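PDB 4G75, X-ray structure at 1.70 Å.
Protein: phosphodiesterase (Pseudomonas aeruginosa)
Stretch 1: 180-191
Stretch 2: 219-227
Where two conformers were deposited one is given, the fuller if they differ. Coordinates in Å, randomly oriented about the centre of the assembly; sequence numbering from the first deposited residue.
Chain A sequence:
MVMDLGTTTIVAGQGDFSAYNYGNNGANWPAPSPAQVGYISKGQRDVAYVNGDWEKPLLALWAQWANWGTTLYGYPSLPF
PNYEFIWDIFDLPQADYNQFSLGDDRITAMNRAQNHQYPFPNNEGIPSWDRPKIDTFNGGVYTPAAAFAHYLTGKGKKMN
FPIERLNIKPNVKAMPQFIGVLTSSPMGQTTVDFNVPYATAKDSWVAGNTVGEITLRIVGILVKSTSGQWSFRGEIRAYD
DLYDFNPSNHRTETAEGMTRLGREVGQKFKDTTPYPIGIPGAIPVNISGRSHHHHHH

Stretch 1 (180-191) GVLTSSPMGQTT
Stretch 2, residues 219-227: VGILVKSTS

Stretch 1 finishes a helix (180-184), leaves helical phi/psi at Ser 185 (-80/150), runs extended through Pro 186 and Met 187, and enters strand 188-191, which pairs antiparallel with strand 219-224 (axes 4.6 Å apart at closest approach, N-to-C directions 154° apart). The helix axis passes 9.7 Å from the second strand, its direction 44° from it.

Gly 188 lies opposite Lys 224, Gln 189 opposite Val 223, Thr 190 opposite Leu 222 and Thr 191 opposite Ile 221, with CA-CA distances of 5.0, 4.4, 5.1 and 4.8 Å. Two reciprocal pairs of near-linear hydrogen bonds fix this register: Gly 188 N to Lys 224 O (2.8 Å) and Lys 224 N to Gly 188 O (2.9 Å); Thr 190 N to Leu 222 O (2.8 Å) and Leu 222 N to Thr 190 O (2.9 Å). Between them, Val 223 CA and Gln 189 CA make CA-H...O contacts of 3.3 Å with Gly 188 O and Leu 222 O, respectively. At phi/psi 87/-154, Gly 188 would jam a CB against the preceding carbonyl.

Lys 224 (m, t, p, t) carries its NZ back to the helix end, donating to Leu 182 O (2.9 Å) and Ser 185 O (2.7 Å); its ammonium thus satisfies carbonyls where helical bonding runs out. Ser 185 (m) donates from OG to Val 181 O at 2.6 Å.

Leu 222 (t, p), buried on the face shared with Thr 190 and Lys 224, meets the helix through CD1 to Leu 182 CD1 (4.0 Å; Leu 182 t, p) and CD2 to Val 181 CG1 (4.3 Å; Val 181 t). On the other face, Gln 189 (t, t) lays CG 3.4 Å from CG2 of Ile 221 (m, t). Selenomethionine Met 187 brings CG to 3.8 Å from Thr 226 CG2.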

# COMPACT_ATOMS: atom_id res chain seq x y z
N GLY A 180 21.22 -19.25 -16.25
CA GLY A 180 21.29 -20.70 -16.32
C GLY A 180 20.55 -21.25 -17.52
O GLY A 180 21.06 -22.12 -18.23
N VAL A 181 19.34 -20.75 -17.74
CA VAL A 181 18.53 -21.19 -18.88
C VAL A 181 19.21 -20.82 -20.19
O VAL A 181 19.20 -21.60 -21.15
CB VAL A 181 17.11 -20.57 -18.84
CG1 VAL A 181 16.42 -20.73 -20.18
CG2 VAL A 181 16.29 -21.20 -17.73
N LEU A 182 19.81 -19.64 -20.23
CA LEU A 182 20.47 -19.16 -21.44
C LEU A 182 21.64 -20.06 -21.83
O LEU A 182 21.89 -20.29 -23.02
CB LEU A 182 20.96 -17.72 -21.23
CG LEU A 182 21.63 -17.05 -22.42
CD1 LEU A 182 20.74 -17.13 -23.65
CD2 LEU A 182 21.94 -15.60 -22.08
N THR A 183 22.36 -20.57 -20.84
CA THR A 183 23.51 -21.42 -21.09
C THR A 183 23.13 -22.88 -21.31
O THR A 183 23.78 -23.58 -22.08
CB THR A 183 24.53 -21.35 -19.93
OG1 THR A 183 23.92 -21.83 -18.72
CG2 THR A 183 25.01 -19.92 -19.72
N SER A 184 22.07 -23.33 -20.64
CA SER A 184 21.72 -24.74 -20.64
C SER A 184 20.70 -25.11 -21.71
O SER A 184 20.41 -26.29 -21.91
CB SER A 184 21.19 -25.16 -19.26
OG SER A 184 19.88 -24.66 -19.04
N SER A 185 20.15 -24.12 -22.39
CA SER A 185 19.15 -24.40 -23.42
C SER A 185 19.79 -24.83 -24.73
O SER A 185 20.91 -24.43 -25.06
CB SER A 185 18.25 -23.19 -23.64
OG SER A 185 17.43 -22.96 -22.50
N PRO A 186 19.08 -25.67 -25.50
CA PRO A 186 19.54 -26.17 -26.79
C PRO A 186 19.61 -25.05 -27.81
O PRO A 186 19.09 -23.96 -27.58
CB PRO A 186 18.43 -27.15 -27.20
CG PRO A 186 17.63 -27.41 -25.97
CD PRO A 186 17.74 -26.17 -25.15
N MSE A 187 20.27 -25.31 -28.94
CA MSE A 187 20.25 -24.40 -30.07
C MSE A 187 18.82 -24.32 -30.58
O MSE A 187 18.03 -25.23 -30.35
CB MSE A 187 21.17 -24.95 -31.17
CG MSE A 187 21.83 -23.90 -32.06
SE MSE A 187 23.09 -22.74 -31.11
CE MSE A 187 23.60 -23.96 -29.67
N GLY A 188 18.47 -23.22 -31.23
CA GLY A 188 17.12 -23.05 -31.75
C GLY A 188 16.14 -22.47 -30.74
O GLY A 188 16.54 -21.76 -29.82
N GLN A 189 14.87 -22.79 -30.94
CA GLN A 189 13.79 -22.21 -30.14
C GLN A 189 13.40 -23.08 -28.96
O GLN A 189 13.16 -24.28 -29.11
CB GLN A 189 12.57 -21.96 -31.05
CG GLN A 189 11.31 -21.55 -30.33
CD GLN A 189 10.16 -21.30 -31.29
OE1 GLN A 189 9.01 -21.59 -30.98
NE2 GLN A 189 10.48 -20.76 -32.47
N THR A 190 13.34 -22.47 -27.77
CA THR A 190 13.02 -23.16 -26.52
C THR A 190 11.92 -22.43 -25.76
O THR A 190 11.90 -21.20 -25.75
CB THR A 190 14.26 -23.21 -25.59
OG1 THR A 190 15.29 -24.01 -26.18
CG2 THR A 190 13.88 -23.80 -24.23
N THR A 191 11.04 -23.17 -25.10
CA THR A 191 10.04 -22.54 -24.26
C THR A 191 10.64 -22.31 -22.88
O THR A 191 11.23 -23.22 -22.29
CB THR A 191 8.78 -23.40 -24.13
OG1 THR A 191 8.19 -23.58 -25.43
CG2 THR A 191 7.77 -22.72 -23.21
N VAL A 219 8.03 -16.15 -18.50
CA VAL A 219 7.56 -17.08 -19.52
C VAL A 219 7.70 -16.49 -20.91
O VAL A 219 7.35 -15.33 -21.15
CB VAL A 219 6.10 -17.49 -19.28
CG1 VAL A 219 5.19 -16.27 -19.31
CG2 VAL A 219 5.65 -18.52 -20.31
N GLY A 220 8.22 -17.28 -21.84
CA GLY A 220 8.41 -16.81 -23.19
C GLY A 220 9.16 -17.78 -24.07
O GLY A 220 9.26 -18.97 -23.78
N ILE A 221 9.70 -17.25 -25.16
CA ILE A 221 10.41 -18.08 -26.12
C ILE A 221 11.83 -17.58 -26.26
O ILE A 221 12.07 -16.41 -26.52
CB ILE A 221 9.73 -18.00 -27.50
CG1 ILE A 221 8.30 -18.53 -27.41
CG2 ILE A 221 10.54 -18.79 -28.52
CD1 ILE A 221 7.58 -18.57 -28.73
N LEU A 222 12.78 -18.49 -26.06
CA LEU A 222 14.19 -18.18 -26.25
C LEU A 222 14.64 -18.74 -27.59
O LEU A 222 14.29 -19.87 -27.94
CB LEU A 222 15.01 -18.83 -25.14
CG LEU A 222 16.53 -18.79 -25.28
CD1 LEU A 222 17.05 -17.37 -25.13
CD2 LEU A 222 17.18 -19.71 -24.26
N VAL A 223 15.41 -17.96 -28.34
CA VAL A 223 16.08 -18.49 -29.52
C VAL A 223 17.59 -18.34 -29.36
O VAL A 223 18.09 -17.24 -29.10
CB VAL A 223 15.64 -17.76 -30.81
CG1 VAL A 223 16.45 -18.26 -32.01
CG2 VAL A 223 14.15 -17.99 -31.05
N LYS A 224 18.31 -19.45 -29.48
CA LYS A 224 19.77 -19.42 -29.54
C LYS A 224 20.22 -19.77 -30.95
O LYS A 224 19.94 -20.85 -31.45
CB LYS A 224 20.39 -20.38 -28.53
CG LYS A 224 20.09 -19.99 -27.08
CD LYS A 224 20.54 -21.09 -26.12
CE LYS A 224 22.05 -21.21 -26.10
NZ LYS A 224 22.49 -22.19 -25.06
N SER A 225 20.92 -18.84 -31.60
CA SER A 225 21.36 -19.03 -32.97
C SER A 225 22.78 -19.57 -33.05
O SER A 225 23.58 -19.39 -32.14
CB SER A 225 21.26 -17.72 -33.75
OG SER A 225 19.92 -17.28 -33.81
N THR A 226 23.09 -20.23 -34.16
CA THR A 226 24.41 -20.82 -34.34
C THR A 226 25.51 -19.77 -34.47
O THR A 226 26.69 -20.08 -34.33
CB THR A 226 24.44 -21.79 -35.55
OG1 THR A 226 24.05 -21.09 -36.73
CG2 THR A 226 23.49 -22.96 -35.31
N SER A 227 25.11 -18.53 -34.72
CA SER A 227 26.06 -17.42 -34.79
C SER A 227 26.50 -16.98 -33.40
O SER A 227 27.45 -16.22 -33.26
CB SER A 227 25.42 -16.23 -35.50
OG SER A 227 24.30 -15.80 -34.76